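Local coordinates for protein adenosine kinase, putative (Trypanosoma brucei, PDB 3OTX) that probably catalyses the magnesium-dependent transfer of phosphate from ATP to adenosine, making AMP in purine salvage, at residues S66-A71 / V86-C91. The protein carries 1 engineered substitution. Numbering follows the deposited sequence.
Sequences SGLNVA and VTYVGC. With AP5 (bis(adenosine)-5'-pentaphosphate), chain C.
At the adenosine side of the AP5 pocket in this ribokinase-like PfkB kinase, Leu68 and Ala71 of helix 66-76 pack on Tyr88 and Val86 of strand 86-89. Segment 66-71, the start of that helix, runs nearly antiparallel to the strand (169°), the axes of the two short segments approaching to 9.3 Å. Tyr88 carries most of the contact. Its CG stands anti to the backbone N, and the ring beyond it lies beside Gly67 and Leu68, the rim atom CE1 coming within 3.4 Å of Leu68 N. Gly67 lies at the ring edge, its C near the ring plane. Over one face sits Leu68 CD1, 3.9 Å from the ring centroid and only 11° off the normal, a CH-pi contact in which the two side chains cross at about a right angle. One turn on, Ala71 CB meets Val86 CG1 at 3.7 Å. Strand 86-89 lies between strands 10-13 and 111-116 of the parallel part of the sheet, and Val12 of the former touches both Val86 and Tyr88. No direct hydrogen bond joins segments 66-71 and 86-91; instead a water takes the N-H of Leu68 and stands 2.7 Å from Tyr88 OH, tying the phenol to an amide of the first helical turn. That turn also faces the ligand: Ser66 N donates to AP5 N3B at 3.0 Å, almost straight at 166°, while Asn69 ND2 reaches the ribose O3J at 3.0 Å. Asp301, the predicted proton acceptor, hydrogen-bonds both Ser66 OG and Asn69 ND2.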
loop_
_atom_site.group_PDB
_atom_site.type_symbol
_atom_site.label_atom_id
_atom_site.label_comp_id
_atom_site.label_asym_id
_atom_site.label_seq_id
_atom_site.Cartn_x
_atom_site.Cartn_y
_atom_site.Cartn_z
ATOM N N SER A 66 -2.111 1.406 4.540
ATOM C CA SER A 66 -1.787 1.388 3.112
ATOM C C SER A 66 -2.611 0.377 2.332
ATOM O O SER A 66 -3.359 0.761 1.399
ATOM C CB SER A 66 -0.295 1.128 2.928
ATOM O OG SER A 66 -0.014 1.030 1.552
ATOM N N GLY A 67 -2.525 -0.887 2.717
ATOM C CA GLY A 67 -3.274 -1.919 1.994
ATOM C C GLY A 67 -4.774 -1.748 2.125
ATOM O O GLY A 67 -5.516 -2.097 1.223
ATOM N N LEU A 68 -5.270 -1.235 3.255
ATOM C CA LEU A 68 -6.704 -1.079 3.365
ATOM C C LEU A 68 -7.177 0.049 2.427
ATOM O O LEU A 68 -8.214 -0.063 1.759
ATOM C CB LEU A 68 -7.075 -0.811 4.834
ATOM C CG LEU A 68 -8.565 -0.784 5.127
ATOM C CD1 LEU A 68 -9.190 -2.136 4.694
ATOM C CD2 LEU A 68 -8.753 -0.570 6.643
ATOM N N ASN A 69 -6.392 1.125 2.320
ATOM C CA ASN A 69 -6.650 2.139 1.302
ATOM C C ASN A 69 -6.713 1.537 -0.124
ATOM O O ASN A 69 -7.622 1.848 -0.896
ATOM C CB ASN A 69 -5.545 3.188 1.316
ATOM C CG ASN A 69 -5.568 4.063 2.540
ATOM O OD1 ASN A 69 -6.598 4.229 3.231
ATOM N ND2 ASN A 69 -4.440 4.705 2.783
ATOM N N VAL A 70 -5.724 0.695 -0.428
ATOM C CA VAL A 70 -5.620 0.069 -1.752
ATOM C C VAL A 70 -6.880 -0.767 -1.991
ATOM O O VAL A 70 -7.503 -0.686 -3.059
ATOM C CB VAL A 70 -4.363 -0.810 -1.890
ATOM C CG1 VAL A 70 -4.417 -1.630 -3.183
ATOM C CG2 VAL A 70 -3.101 0.063 -1.905
ATOM N N ALA A 71 -7.246 -1.558 -0.973
ATOM C CA ALA A 71 -8.402 -2.430 -1.102
ATOM C C ALA A 71 -9.676 -1.616 -1.331
ATOM O O ALA A 71 -10.529 -1.974 -2.147
ATOM C CB ALA A 71 -8.565 -3.254 0.166
ATOM N N VAL A 86 -12.491 -8.224 -3.190
ATOM C CA VAL A 86 -11.317 -8.121 -2.344
ATOM C C VAL A 86 -11.535 -8.699 -0.951
ATOM O O VAL A 86 -12.579 -8.484 -0.330
ATOM C CB VAL A 86 -10.885 -6.626 -2.173
ATOM C CG1 VAL A 86 -9.680 -6.498 -1.200
ATOM C CG2 VAL A 86 -10.608 -5.945 -3.509
ATOM N N THR A 87 -10.567 -9.492 -0.497
ATOM C CA THR A 87 -10.515 -9.901 0.904
ATOM C C THR A 87 -9.272 -9.265 1.494
ATOM O O THR A 87 -8.229 -9.262 0.868
ATOM C CB THR A 87 -10.367 -11.427 1.029
ATOM O OG1 THR A 87 -11.532 -12.032 0.491
ATOM C CG2 THR A 87 -10.229 -11.832 2.475
ATOM N N TYR A 88 -9.415 -8.669 2.672
ATOM C CA TYR A 88 -8.314 -7.992 3.365
ATOM C C TYR A 88 -8.007 -8.757 4.637
ATOM O O TYR A 88 -8.931 -9.161 5.378
ATOM C CB TYR A 88 -8.738 -6.553 3.737
ATOM C CG TYR A 88 -7.722 -5.807 4.522
ATOM C CD1 TYR A 88 -6.779 -5.010 3.885
ATOM C CD2 TYR A 88 -7.722 -5.844 5.924
ATOM C CE1 TYR A 88 -5.789 -4.286 4.629
ATOM C CE2 TYR A 88 -6.771 -5.142 6.665
ATOM C CZ TYR A 88 -5.816 -4.360 6.020
ATOM O OH TYR A 88 -4.880 -3.654 6.761
ATOM N N VAL A 89 -6.721 -8.948 4.885
ATOM C CA VAL A 89 -6.241 -9.589 6.115
ATOM C C VAL A 89 -5.314 -8.642 6.882
ATOM O O VAL A 89 -4.382 -8.059 6.310
ATOM C CB VAL A 89 -5.536 -10.946 5.799
ATOM C CG1 VAL A 89 -4.834 -11.562 7.017
ATOM C CG2 VAL A 89 -6.584 -11.940 5.323
ATOM N N GLY A 90 -5.569 -8.520 8.187
ATOM C CA GLY A 90 -4.695 -7.832 9.116
ATOM C C GLY A 90 -5.226 -8.072 10.517
ATOM O O GLY A 90 -6.155 -8.858 10.698
ATOM N N CYS A 91 -4.639 -7.402 11.527
ATOM C CA CYS A 91 -4.992 -7.674 12.894
ATOM C C CYS A 91 -5.399 -6.354 13.554
ATOM O O CYS A 91 -4.707 -5.339 13.406
ATOM C CB CYS A 91 -3.816 -8.345 13.615
ATOM S SG CYS A 91 -4.167 -8.823 15.328
HETATM P PA AP5 C . 3.166 9.572 -6.697
HETATM O O1A AP5 C . 3.450 10.959 -6.129
HETATM O O2A AP5 C . 4.298 8.997 -7.523
HETATM O O3A AP5 C . 2.827 8.477 -5.566
HETATM P PB AP5 C . 3.509 8.346 -4.109
HETATM O O1B AP5 C . 4.824 9.056 -4.020
HETATM O O2B AP5 C . 3.481 6.898 -3.761
HETATM O O3B AP5 C . 2.415 9.141 -3.267
HETATM P PG AP5 C . 2.434 9.837 -1.835
HETATM O O1G AP5 C . 1.375 10.896 -1.859
HETATM O O2G AP5 C . 3.747 10.487 -1.461
HETATM O O3G AP5 C . 1.968 8.646 -0.957
HETATM P PD AP5 C . 1.736 8.547 0.640
HETATM O O1D AP5 C . 2.027 9.836 1.387
HETATM O O2D AP5 C . 2.454 7.295 1.060
HETATM O O3D AP5 C . 0.138 8.364 0.694
HETATM P PE AP5 C . -0.662 6.967 0.575
HETATM O O1E AP5 C . -0.009 6.100 -0.464
HETATM O O2E AP5 C . -2.152 7.263 0.421
HETATM O O5F AP5 C . 1.776 9.657 -7.493
HETATM C C5F AP5 C . 1.148 8.478 -7.995
HETATM C C4F AP5 C . 0.232 8.860 -9.132
HETATM O O4F AP5 C . -0.685 9.875 -8.702
HETATM C C3F AP5 C . 0.931 9.508 -10.324
HETATM O O3F AP5 C . 1.386 8.513 -11.209
HETATM C C2F AP5 C . -0.121 10.419 -10.889
HETATM O O2F AP5 C . -1.009 9.683 -11.691
HETATM C C1F AP5 C . -0.887 10.862 -9.638
HETATM N N9A AP5 C . -0.385 12.137 -9.052
HETATM C C8A AP5 C . 0.330 12.287 -7.860
HETATM N N7A AP5 C . 0.569 13.616 -7.686
HETATM C C5A AP5 C . 0.016 14.297 -8.718
HETATM C C6A AP5 C . -0.084 15.635 -9.029
HETATM N N6A AP5 C . 0.338 16.587 -8.193
HETATM N N1A AP5 C . -0.746 16.001 -10.175
HETATM C C2A AP5 C . -1.336 15.068 -11.013
HETATM N N3A AP5 C . -1.239 13.733 -10.684
HETATM C C4A AP5 C . -0.602 13.358 -9.557
HETATM O O5J AP5 C . -0.401 6.261 2.014
HETATM C C5J AP5 C . -0.861 6.889 3.199
HETATM C C4J AP5 C . -1.215 5.743 4.132
HETATM O O4J AP5 C . -0.027 5.092 4.610
HETATM C C3J AP5 C . -1.907 6.192 5.423
HETATM O O3J AP5 C . -3.293 5.870 5.306
HETATM C C2J AP5 C . -1.192 5.416 6.541
HETATM O O2J AP5 C . -2.080 4.788 7.459
HETATM C C1J AP5 C . -0.414 4.386 5.760
HETATM N N9B AP5 C . 0.758 3.862 6.479
HETATM C C8B AP5 C . 1.797 4.617 6.950
HETATM N N7B AP5 C . 2.645 3.768 7.587
HETATM C C5B AP5 C . 2.144 2.495 7.511
HETATM C C6B AP5 C . 2.606 1.258 7.976
HETATM N N6B AP5 C . 3.707 1.106 8.730
HETATM N N1B AP5 C . 1.795 0.184 7.731
HETATM C C2B AP5 C . 0.642 0.234 6.982
HETATM N N3B AP5 C . 0.165 1.459 6.563
HETATM C C4B AP5 C . 0.942 2.557 6.803
HETATM O O HOH W 1 -3.601 -1.436 5.799
#